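Local structure of tail fiber protein (Acinetobacter phage AM24, 5W5P) at the interface of chains A and B. The protein forms the phage tailspike, a homotrimer that probably recognises and depolymerises the capsular polysaccharide of Acinetobacter baumannii. Coordinates in Å, arbitrary orientation; residue numbers count along the deposited sequence, not the author numbering. Chains: chain A/B, Tail fiber protein.

Contact 1: the interface of chains A and B. Residues chain A 551-552; chain B 523-524, 527, 530-532.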
ATOM      1  N   VAL A 551      -5.725 -25.135  47.670  1.00 65.51           N
ATOM      2  CA  VAL A 551      -5.598 -26.557  47.365  1.00 64.10           C
ATOM      3  C   VAL A 551      -5.111 -26.727  45.931  1.00 60.69           C
ATOM      4  O   VAL A 551      -5.721 -26.214  44.987  1.00 53.99           O
ATOM      5  CB  VAL A 551      -6.933 -27.284  47.577  1.00 59.82           C
ATOM      6  CG1 VAL A 551      -6.750 -28.784  47.401  1.00 55.37           C
ATOM      7  CG2 VAL A 551      -7.501 -26.962  48.945  1.00 59.40           C
ATOM      8  N   ILE A 552      -4.012 -27.460  45.764  1.00 61.74           N
ATOM      9  CA  ILE A 552      -3.502 -27.806  44.442  1.00 60.94           C
ATOM     10  C   ILE A 552      -3.592 -29.294  44.149  1.00 62.88           C
ATOM     11  O   ILE A 552      -3.388 -29.693  42.990  1.00 65.81           O
ATOM     12  CB  ILE A 552      -2.048 -27.321  44.252  1.00 62.24           C
ATOM     13  CG1 ILE A 552      -1.139 -27.930  45.322  1.00 63.30           C
ATOM     14  CG2 ILE A 552      -1.985 -25.801  44.290  1.00 61.25           C
ATOM     15  CD1 ILE A 552       0.293 -27.451  45.248  1.00 63.33           C
TER
ATOM     16  N   GLY B 523      -2.397 -21.686  40.502  1.00 45.79           N
ATOM     17  CA  GLY B 523      -3.164 -22.868  40.820  1.00 47.14           C
ATOM     18  C   GLY B 523      -2.302 -24.115  40.728  1.00 51.17           C
ATOM     19  O   GLY B 523      -1.096 -24.090  40.989  1.00 51.65           O
ATOM     20  N   SER B 524      -2.944 -25.217  40.351  1.00 53.07           N
ATOM     21  CA  SER B 524      -2.228 -26.473  40.176  1.00 56.83           C
ATOM     22  C   SER B 524      -1.355 -26.410  38.926  1.00 59.41           C
ATOM     23  O   SER B 524      -1.824 -26.038  37.846  1.00 59.32           O
ATOM     24  CB  SER B 524      -3.219 -27.633  40.076  1.00 56.57           C
ATOM     25  OG  SER B 524      -4.139 -27.610  41.155  1.00 58.09           O
ATOM     26  N   ILE B 527       0.783 -31.096  38.097  1.00 55.37           N
ATOM     27  CA  ILE B 527       0.085 -32.054  38.944  1.00 55.05           C
ATOM     28  C   ILE B 527      -0.916 -32.822  38.096  1.00 55.93           C
ATOM     29  O   ILE B 527      -1.754 -32.219  37.417  1.00 55.64           O
ATOM     30  CB  ILE B 527      -0.622 -31.351  40.117  1.00 58.96           C
ATOM     31  CG1 ILE B 527       0.407 -30.719  41.054  1.00 59.54           C
ATOM     32  CG2 ILE B 527      -1.509 -32.329  40.872  1.00 66.55           C
ATOM     33  CD1 ILE B 527      -0.209 -29.874  42.137  1.00 62.88           C
ATOM     34  N   GLY B 530      -5.430 -35.325  41.209  1.00 65.37           N
ATOM     35  CA  GLY B 530      -5.825 -34.384  42.237  1.00 64.44           C
ATOM     36  C   GLY B 530      -5.787 -32.924  41.840  1.00 63.93           C
ATOM     37  O   GLY B 530      -6.158 -32.068  42.656  1.00 61.04           O
ATOM     38  N   ALA B 531      -5.356 -32.608  40.622  1.00 62.38           N
ATOM     39  CA  ALA B 531      -5.260 -31.218  40.201  1.00 60.88           C
ATOM     40  C   ALA B 531      -6.643 -30.590  40.083  1.00 57.71           C
ATOM     41  O   ALA B 531      -7.636 -31.261  39.794  1.00 57.89           O
ATOM     42  CB  ALA B 531      -4.519 -31.112  38.867  1.00 53.06           C
ATOM     43  N   THR B 532      -6.699 -29.284  40.315  1.00 56.55           N
ATOM     44  CA  THR B 532      -7.936 -28.528  40.210  1.00 56.81           C
ATOM     45  C   THR B 532      -7.751 -27.385  39.225  1.00 58.07           C
ATOM     46  O   THR B 532      -6.632 -26.933  38.968  1.00 58.49           O
ATOM     47  CB  THR B 532      -8.376 -27.966  41.567  1.00 55.60           C
ATOM     48  OG1 THR B 532      -9.535 -27.142  41.389  1.00 55.73           O
ATOM     49  CG2 THR B 532      -7.264 -27.129  42.167  1.00 53.03           C
TER
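The flat group at issue is the backbone carbonyl of A:Ile552: the hydroxyl OG of B:Ser524 stands a little out of its plane, tilted by 27°, and the terminal methyl CD1 of B:Ile527 lies near the same oxygen. The serine OG donates to A:Ile552 O at 2.9 Å, bent to a C=O...OG angle of 109°. B:Ile527 CD1 is 3.3 Å from A:Ile552 O, so one carbonyl oxygen takes both a polar and an apolar neighbour. The hydroxyl is itself positioned from within chain B, since B:Thr532 N donates almost straight to B:Ser524 OG at 3.2 Å.

The apolar half rests on A:Ile552, which loses 60 Å² of surface. With chi1 at 58°, CG1 sits between the backbone N and the carbonyl carbon and heads towards B:Ile527, while the CG2 branch turns to the backbone of B:Gly523. The two isoleucines cross at about a right angle, A:Ile552 CB lying 3.8 Å from B:Ile527 CD1. Beside them the methyl CG2 of B:Thr532 approaches A:Val551 O at 3.3 Å. In the fold, this small patch lies in the C-terminal region, where the chain B segment linking strands 509-523 and 535-546 receives chain A just after the one-residue strand 551-551.

Contact 2: the interface of chains A and B. Residues chain A 446, 453; chain B 444-446, 449, 451.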
ATOM      1  N   HIS A 446       4.057   4.563  25.179  1.00 36.93           N
ATOM      2  CA  HIS A 446       5.121   4.595  26.184  1.00 37.16           C
ATOM      3  C   HIS A 446       6.500   4.684  25.550  1.00 37.94           C
ATOM      4  O   HIS A 446       7.437   5.192  26.177  1.00 40.84           O
ATOM      5  CB  HIS A 446       5.037   3.368  27.098  1.00 36.15           C
ATOM      6  CG  HIS A 446       5.481   2.090  26.454  1.00 37.51           C
ATOM      7  ND1 HIS A 446       6.808   1.732  26.347  1.00 37.75           N
ATOM      8  CD2 HIS A 446       4.772   1.077  25.903  1.00 37.51           C
ATOM      9  CE1 HIS A 446       6.898   0.559  25.747  1.00 37.32           C
ATOM     10  NE2 HIS A 446       5.676   0.139  25.469  1.00 38.79           N
ATOM     11  N   PHE A 453      10.524  -2.042  27.871  1.00 39.37           N
ATOM     12  CA  PHE A 453      10.203  -3.214  28.668  1.00 39.51           C
ATOM     13  C   PHE A 453      11.175  -4.346  28.363  1.00 39.94           C
ATOM     14  O   PHE A 453      11.634  -4.507  27.229  1.00 40.35           O
ATOM     15  CB  PHE A 453       8.767  -3.681  28.411  1.00 37.08           C
ATOM     16  CG  PHE A 453       7.730  -2.777  29.001  1.00 38.35           C
ATOM     17  CD1 PHE A 453       7.423  -1.570  28.397  1.00 34.35           C
ATOM     18  CD2 PHE A 453       7.068  -3.128  30.166  1.00 43.50           C
ATOM     19  CE1 PHE A 453       6.474  -0.729  28.940  1.00 36.12           C
ATOM     20  CE2 PHE A 453       6.109  -2.290  30.718  1.00 44.24           C
ATOM     21  CZ  PHE A 453       5.812  -1.089  30.104  1.00 38.83           C
TER
ATOM     22  N   LYS B 444      11.465  -1.371  23.514  1.00 42.33           N
ATOM     23  CA  LYS B 444      10.713  -2.577  23.199  1.00 39.06           C
ATOM     24  C   LYS B 444       9.278  -2.387  23.670  1.00 39.93           C
ATOM     25  O   LYS B 444       9.048  -2.074  24.843  1.00 38.54           O
ATOM     26  CB  LYS B 444      11.342  -3.807  23.861  1.00 36.05           C
ATOM     27  CG  LYS B 444      10.534  -5.089  23.691  1.00 38.04           C
ATOM     28  CD  LYS B 444      11.029  -6.215  24.597  1.00 40.34           C
ATOM     29  CE  LYS B 444      12.095  -7.058  23.912  1.00 46.92           C
ATOM     30  NZ  LYS B 444      11.526  -7.840  22.769  1.00 51.52           N
ATOM     31  N   LEU B 445       8.322  -2.553  22.755  1.00 41.63           N
ATOM     32  CA  LEU B 445       6.915  -2.398  23.105  1.00 39.04           C
ATOM     33  C   LEU B 445       6.528  -3.380  24.205  1.00 37.16           C
ATOM     34  O   LEU B 445       7.010  -4.517  24.238  1.00 39.94           O
ATOM     35  CB  LEU B 445       6.037  -2.608  21.868  1.00 39.05           C
ATOM     36  CG  LEU B 445       4.647  -1.960  21.869  1.00 37.85           C
ATOM     37  CD1 LEU B 445       4.750  -0.453  22.034  1.00 39.30           C
ATOM     38  CD2 LEU B 445       3.880  -2.309  20.598  1.00 36.39           C
ATOM     39  N   HIS B 446       5.652  -2.935  25.114  1.00 36.93           N
ATOM     40  CA  HIS B 446       5.312  -3.752  26.280  1.00 37.16           C
ATOM     41  C   HIS B 446       4.630  -5.052  25.885  1.00 37.94           C
ATOM     42  O   HIS B 446       4.707  -6.041  26.625  1.00 40.84           O
ATOM     43  CB  HIS B 446       4.426  -2.964  27.251  1.00 36.15           C
ATOM     44  CG  HIS B 446       3.015  -2.779  26.784  1.00 37.51           C
ATOM     45  ND1 HIS B 446       2.049  -3.751  26.930  1.00 37.75           N
ATOM     46  CD2 HIS B 446       2.402  -1.726  26.194  1.00 37.51           C
ATOM     47  CE1 HIS B 446       0.905  -3.310  26.439  1.00 37.32           C
ATOM     48  NE2 HIS B 446       1.092  -2.082  25.988  1.00 38.79           N
ATOM     49  N   ALA B 449       6.926  -7.872  25.659  1.00 41.73           N
ATOM     50  CA  ALA B 449       7.315  -8.341  26.978  1.00 39.74           C
ATOM     51  C   ALA B 449       6.184  -9.080  27.678  1.00 36.01           C
ATOM     52  O   ALA B 449       6.249  -9.283  28.894  1.00 35.24           O
ATOM     53  CB  ALA B 449       7.801  -7.173  27.843  1.00 34.54           C
ATOM     54  N   VAL B 451       3.259  -8.142  28.449  1.00 42.89           N
ATOM     55  CA  VAL B 451       2.519  -7.275  29.359  1.00 34.85           C
ATOM     56  C   VAL B 451       1.227  -6.860  28.674  1.00 46.51           C
ATOM     57  O   VAL B 451       1.244  -6.425  27.514  1.00 47.19           O
ATOM     58  CB  VAL B 451       3.353  -6.044  29.753  1.00 34.63           C
ATOM     59  CG1 VAL B 451       2.522  -5.072  30.570  1.00 34.70           C
ATOM     60  CG2 VAL B 451       4.606  -6.465  30.519  1.00 35.75           C
TER
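A:Phe453, extended in strand 451-461, runs beside the extended backbone of B:Lys444, and the link between A:Phe453 N and B:Lys444 O is a weak hydrogen bond of 3.4 Å. In this trimeric tailspike, of the kind built round parallel beta-helices, the patch joins strand 451-461 of one chain to the 3-10 turn 446-449 of its neighbour. A:Phe453 has the largest hidden surface here, 73 Å², and its phenyl ring does much of the packing. Over the ring centre stands CB of B:His446, 3.4 Å from the centroid, a CH-pi contact; the two side chains lie side by side, pointing the same way. The methyl of B:Ala449 packs against A:Phe453 CB at 3.7 Å.

A:His446 works through its imidazole NE2, which accepts from B:His446 N at 3.1 Å with the donor tilted 21° from the ring plane. B:Lys444 O lies in plane at the edge of that ring, and CE1 of A:Phe453 covers one face. In B:His446, chi1 of 73° turns the imidazole off the phenyl towards B:Val451, whose O accepts from ND1 at 2.9 Å. That oxygen lies in the imidazole plane, fixing the ring's rotation, while ND1 stands 56° above the carbonyl plane. The two histidine side chains cross obliquely, with A:His446 CD2 in plane at the edge of the B:His446 ring, 3.7 Å from its CD2.

Contact 3: the interface of chains A and B. Residues chain A 206, 233, 264, 286; chain B 203, 230, 232, 263.
Charge pairing comes first, with A:Glu264 and B:Lys232 reaching across the interface. Their carboxylate OE1 and ammonium NZ form a salt bridge, but the modelled separation is too short to be credible and its exact length is doubtful. B:Lys232 bends at chi3 (63°) to bring NZ round. A looser salt bridge runs from A:Arg206 NH1 to B:Glu203 OE2 at 4.0 Å; the carboxylate oxygen lies at the edge of the guanidinium, in its plane, while the two flat groups are turned 44° apart.

Water fills what this longer pair leaves unbridged. Water 1 sits 2.9 Å from A:Arg206 NH1 and also binds B:Glu203 OE2. Water 2 connects the same oxygen of B:Glu203 to A:Glu264 O, and water 3 joins A:Arg286 O to the amide oxygen of B:Asn230.

One pairing looks unfavourable: A:Glu264 OE2 and B:Glu263 OE2 come within 2.8 Å, their carboxylate planes nearly perpendicular. A shared proton cannot be seen, and the placement is doubtful beside the too-short lysine pair.

The backbone setting is that of a beta-helix: A:Gly233, A:Glu264 and A:Arg286 each take a left-handed conformation immediately after a short strand, at corners of the coil. Within chain B, B:Asn230 ND2 steadies the carboxylate of B:Glu203, donating to OE1 at 2.9 Å from its syn side, 18° out of the carboxylate plane.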
ATOM      1  N   ARG A 206      -8.446   4.473 -20.488  1.00 34.15           N
ATOM      2  CA  ARG A 206      -7.132   4.468 -21.130  1.00 40.99           C
ATOM      3  C   ARG A 206      -7.156   5.286 -22.421  1.00 40.71           C
ATOM      4  O   ARG A 206      -7.897   4.965 -23.355  1.00 38.43           O
ATOM      5  CB  ARG A 206      -6.694   3.031 -21.414  1.00 40.88           C
ATOM      6  CG  ARG A 206      -5.241   2.884 -21.858  1.00 45.81           C
ATOM      7  CD  ARG A 206      -4.280   3.182 -20.718  1.00 53.10           C
ATOM      8  NE  ARG A 206      -4.505   2.301 -19.574  1.00 59.14           N
ATOM      9  CZ  ARG A 206      -3.907   2.435 -18.393  1.00 60.02           C
ATOM     10  NH1 ARG A 206      -3.043   3.421 -18.196  1.00 54.50           N
ATOM     11  NH2 ARG A 206      -4.175   1.582 -17.410  1.00 64.71           N
ATOM     12  N   GLY A 233      -5.929   5.604 -16.222  1.00 39.85           N
ATOM     13  CA  GLY A 233      -5.273   6.222 -17.355  1.00 38.68           C
ATOM     14  C   GLY A 233      -6.040   7.324 -18.046  1.00 41.15           C
ATOM     15  O   GLY A 233      -5.606   7.783 -19.108  1.00 43.59           O
ATOM     16  N   GLU A 264      -4.624   5.990 -11.060  1.00 41.85           N
ATOM     17  CA  GLU A 264      -3.706   6.499 -12.086  1.00 42.58           C
ATOM     18  C   GLU A 264      -4.427   7.336 -13.147  1.00 41.77           C
ATOM     19  O   GLU A 264      -4.220   7.170 -14.353  1.00 41.29           O
ATOM     20  CB  GLU A 264      -2.914   5.356 -12.728  1.00 49.07           C
ATOM     21  CG  GLU A 264      -1.661   4.963 -11.942  1.00 61.65           C
ATOM     22  CD  GLU A 264      -1.551   3.462 -11.706  1.00 68.22           C
ATOM     23  OE1 GLU A 264      -1.886   2.686 -12.633  1.00 71.07           O
ATOM     24  OE2 GLU A 264      -1.134   3.061 -10.592  1.00 67.73           O
ATOM     25  N   ARG A 286      -3.610   6.864  -6.119  1.00 41.94           N
ATOM     26  CA  ARG A 286      -2.571   7.287  -7.060  1.00 37.76           C
ATOM     27  C   ARG A 286      -3.156   8.071  -8.240  1.00 37.12           C
ATOM     28  O   ARG A 286      -2.814   7.844  -9.401  1.00 32.90           O
ATOM     29  CB  ARG A 286      -1.751   6.082  -7.545  1.00 32.88           C
ATOM     30  CG  ARG A 286      -0.910   5.419  -6.452  1.00 33.07           C
ATOM     31  CD  ARG A 286      -0.510   3.989  -6.815  1.00 35.77           C
ATOM     32  NE  ARG A 286      -1.558   3.015  -6.502  1.00 37.31           N
ATOM     33  CZ  ARG A 286      -1.699   2.411  -5.323  1.00 40.29           C
ATOM     34  NH1 ARG A 286      -0.860   2.673  -4.333  1.00 45.46           N
ATOM     35  NH2 ARG A 286      -2.681   1.540  -5.130  1.00 32.49           N
TER
ATOM     36  N   GLU B 203       1.770  10.136 -19.936  1.00 36.96           N
ATOM     37  CA  GLU B 203       2.015   8.707 -19.776  1.00 37.23           C
ATOM     38  C   GLU B 203       3.167   8.315 -20.691  1.00 38.17           C
ATOM     39  O   GLU B 203       3.124   8.585 -21.894  1.00 40.04           O
ATOM     40  CB  GLU B 203       0.766   7.886 -20.109  1.00 34.23           C
ATOM     41  CG  GLU B 203      -0.535   8.467 -19.564  1.00 37.02           C
ATOM     42  CD  GLU B 203      -0.821   8.025 -18.141  1.00 43.80           C
ATOM     43  OE1 GLU B 203      -0.914   8.893 -17.251  1.00 47.41           O
ATOM     44  OE2 GLU B 203      -0.943   6.807 -17.905  1.00 49.11           O
ATOM     45  N   ASN B 230       3.226   9.695 -15.324  1.00 35.86           N
ATOM     46  CA  ASN B 230       3.086   8.269 -15.036  1.00 36.66           C
ATOM     47  C   ASN B 230       4.071   7.518 -15.930  1.00 37.61           C
ATOM     48  O   ASN B 230       3.858   7.398 -17.140  1.00 39.23           O
ATOM     49  CB  ASN B 230       1.652   7.799 -15.275  1.00 42.35           C
ATOM     50  CG  ASN B 230       0.734   8.102 -14.108  1.00 47.59           C
ATOM     51  OD1 ASN B 230       1.145   8.066 -12.950  1.00 48.98           O
ATOM     52  ND2 ASN B 230      -0.522   8.405 -14.410  1.00 47.16           N
ATOM     53  N   LYS B 232       5.217   3.975 -16.628  1.00 37.31           N
ATOM     54  CA  LYS B 232       4.795   2.610 -16.359  1.00 36.42           C
ATOM     55  C   LYS B 232       5.001   1.739 -17.593  1.00 40.44           C
ATOM     56  O   LYS B 232       4.858   2.199 -18.732  1.00 36.71           O
ATOM     57  CB  LYS B 232       3.320   2.556 -15.918  1.00 38.01           C
ATOM     58  CG  LYS B 232       3.019   3.260 -14.590  1.00 46.89           C
ATOM     59  CD  LYS B 232       1.558   3.694 -14.487  1.00 57.26           C
ATOM     60  CE  LYS B 232       0.611   2.494 -14.507  1.00 65.79           C
ATOM     61  NZ  LYS B 232      -0.816   2.893 -14.769  1.00 68.44           N
ATOM     62  N   GLU B 263       6.253   3.249 -11.822  1.00 40.03           N
ATOM     63  CA  GLU B 263       5.581   2.044 -11.358  1.00 39.55           C
ATOM     64  C   GLU B 263       5.545   0.993 -12.461  1.00 42.30           C
ATOM     65  O   GLU B 263       5.305   1.317 -13.625  1.00 42.75           O
ATOM     66  CB  GLU B 263       4.151   2.369 -10.894  1.00 41.85           C
ATOM     67  CG  GLU B 263       3.473   1.267 -10.095  1.00 50.26           C
ATOM     68  CD  GLU B 263       2.096   1.668  -9.583  1.00 54.32           C
ATOM     69  OE1 GLU B 263       1.540   0.940  -8.733  1.00 56.00           O
ATOM     70  OE2 GLU B 263       1.566   2.703 -10.038  1.00 55.41           O
TER
HETATM   71  O   HOH W   1      -1.973   5.488 -19.854  1.00 40.00           O
HETATM   72  O   HOH W   2      -2.161   5.518 -16.021  1.00 47.85           O
HETATM   73  O   HOH W   3      -0.187   7.596 -10.744  1.00 69.03           O

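Contact 4: the interface of chains A and B. Residues chain A 19, 31, 34-35, 38; chain B 24-26.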
ATOM      1  N   ALA A  19     -12.603   3.180 -71.567  1.00 63.85           N
ATOM      2  CA  ALA A  19     -12.323   1.981 -70.786  1.00 63.07           C
ATOM      3  C   ALA A  19     -13.506   1.025 -70.744  1.00 68.08           C
ATOM      4  O   ALA A  19     -13.308  -0.177 -70.538  1.00 66.68           O
ATOM      5  CB  ALA A  19     -11.908   2.362 -69.365  1.00 56.35           C
ATOM      6  N   GLN A  31     -13.800  -0.204 -67.166  1.00 52.80           N
ATOM      7  CA  GLN A  31     -14.327   0.933 -66.423  1.00 54.48           C
ATOM      8  C   GLN A  31     -14.827   0.510 -65.047  1.00 54.48           C
ATOM      9  O   GLN A  31     -14.586   1.203 -64.055  1.00 58.15           O
ATOM     10  CB  GLN A  31     -15.444   1.613 -67.212  1.00 54.45           C
ATOM     11  CG  GLN A  31     -15.937   2.898 -66.573  1.00 54.76           C
ATOM     12  CD  GLN A  31     -14.808   3.853 -66.251  1.00 54.34           C
ATOM     13  OE1 GLN A  31     -14.139   4.371 -67.149  1.00 55.43           O
ATOM     14  NE2 GLN A  31     -14.583   4.089 -64.964  1.00 52.91           N
ATOM     15  N   ASN A  34     -11.823  -0.118 -62.947  1.00 56.14           N
ATOM     16  CA  ASN A  34     -11.256   1.155 -62.511  1.00 54.73           C
ATOM     17  C   ASN A  34     -12.077   1.782 -61.393  1.00 53.91           C
ATOM     18  O   ASN A  34     -11.518   2.425 -60.498  1.00 54.23           O
ATOM     19  CB  ASN A  34     -11.151   2.125 -63.690  1.00 52.13           C
ATOM     20  CG  ASN A  34     -10.135   1.683 -64.726  1.00 54.56           C
ATOM     21  OD1 ASN A  34      -9.451   0.672 -64.551  1.00 52.93           O
ATOM     22  ND2 ASN A  34     -10.035   2.439 -65.820  1.00 56.78           N
ATOM     23  N   ASN A  35     -13.399   1.596 -61.420  1.00 54.38           N
ATOM     24  CA  ASN A  35     -14.264   2.249 -60.445  1.00 54.11           C
ATOM     25  C   ASN A  35     -14.001   1.791 -59.017  1.00 50.00           C
ATOM     26  O   ASN A  35     -14.329   2.526 -58.079  1.00 49.63           O
ATOM     27  CB  ASN A  35     -15.731   2.014 -60.804  1.00 54.96           C
ATOM     28  CG  ASN A  35     -16.185   2.874 -61.968  1.00 57.18           C
ATOM     29  OD1 ASN A  35     -15.517   3.844 -62.334  1.00 56.74           O
ATOM     30  ND2 ASN A  35     -17.327   2.524 -62.555  1.00 55.27           N
ATOM     31  N   LYS A  38     -12.219   4.309 -56.975  1.00 47.13           N
ATOM     32  CA  LYS A  38     -12.851   5.621 -56.894  1.00 51.03           C
ATOM     33  C   LYS A  38     -13.953   5.664 -55.841  1.00 52.74           C
ATOM     34  O   LYS A  38     -14.807   6.556 -55.886  1.00 56.98           O
ATOM     35  CB  LYS A  38     -13.424   6.026 -58.254  1.00 53.69           C
ATOM     36  CG  LYS A  38     -12.479   5.851 -59.429  1.00 53.18           C
ATOM     37  CD  LYS A  38     -13.221   6.083 -60.734  1.00 53.02           C
ATOM     38  CE  LYS A  38     -12.280   6.477 -61.851  1.00 54.90           C
ATOM     39  NZ  LYS A  38     -13.027   6.965 -63.046  1.00 57.21           N
TER
ATOM     40  N   ASP B  24     -10.198   6.663 -69.192  1.00 55.45           N
ATOM     41  CA  ASP B  24     -11.099   6.396 -68.081  1.00 55.09           C
ATOM     42  C   ASP B  24     -12.132   7.511 -67.995  1.00 57.45           C
ATOM     43  O   ASP B  24     -11.883   8.643 -68.420  1.00 60.18           O
ATOM     44  CB  ASP B  24     -10.298   6.282 -66.778  1.00 53.32           C
ATOM     45  CG  ASP B  24     -11.175   6.240 -65.538  1.00 53.54           C
ATOM     46  OD1 ASP B  24     -11.639   5.138 -65.175  1.00 54.54           O
ATOM     47  OD2 ASP B  24     -11.381   7.300 -64.912  1.00 51.41           O
ATOM     48  N   SER B  25     -13.306   7.181 -67.444  1.00 57.35           N
ATOM     49  CA  SER B  25     -14.408   8.142 -67.398  1.00 60.15           C
ATOM     50  C   SER B  25     -14.028   9.447 -66.704  1.00 60.70           C
ATOM     51  O   SER B  25     -14.658  10.477 -66.965  1.00 63.35           O
ATOM     52  CB  SER B  25     -15.627   7.515 -66.711  1.00 58.25           C
ATOM     53  OG  SER B  25     -15.315   7.046 -65.414  1.00 55.05           O
ATOM     54  N   SER B  26     -13.008   9.432 -65.842  1.00 61.52           N
ATOM     55  CA  SER B  26     -12.531  10.646 -65.187  1.00 62.45           C
ATOM     56  C   SER B  26     -11.852  11.614 -66.144  1.00 67.54           C
ATOM     57  O   SER B  26     -11.617  12.767 -65.764  1.00 71.95           O
ATOM     58  CB  SER B  26     -11.546  10.292 -64.077  1.00 59.60           C
ATOM     59  OG  SER B  26     -10.375   9.707 -64.625  1.00 57.28           O
TER
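B:Asp24 and B:Ser25 insert against A:Gln31 and A:Lys38, and B:Asp24 has the most surface hidden, 43 Å². Its OD1 is held by two side-chain amides from helix 30-35: A:Gln31 NE2 at 3.1 Å, from above the carboxylate plane, and A:Asn34 ND2 at 3.2 Å, on the anti side. These amides reach OD1 from opposite faces of the plane, which should resist tipping of the carboxylate. The extended chain of A:Lys38 arrives from the opposite direction and places NZ on the syn lone pair of OD2 in a short salt bridge of 2.5 Å, with NZ also 3.1 Å from OD1. So many donors would be expected to stabilise the negative charge.

The backbone N of B:Ser25 donates to A:Gln31 OE1 at 2.9 Å, tilted 34° from the carbonyl plane. B:Ser25 N thus reads OE1 and B:Asp24 OD1 takes NE2, so successive residues meet both ends of the amide. A:Gln31 bends at chi2 (52°) to present it. A:Asn35 OD1 accepts the other NE2 hydrogen, leaving B:Ser25 OG, 3.1 Å from NE2, as a competing neighbour. On the chain B side, B:Ser26 OG donates to the anti lone pair of B:Asp24 OD2 at 2.6 Å.

The contacts are strung along the spike and share no residues. Contact 4 uses helix 30-35, A:Lys38 just after it and the chain B segment 24-26; contact 3, about 51 Å away between C-alpha centres, joins the beta-helices. Another 43 Å separates contact 3 from contact 2, and contact 1 lies 32 Å from contact 2 in the C-terminal region, about 112 Å from contact 4. His446 serves both sides of contact 2, as expected of copies that meet round a common axis. Because the assembly holds three copies, each contact should recur at every chain pair, and polar and apolar patches would together fasten the trimer.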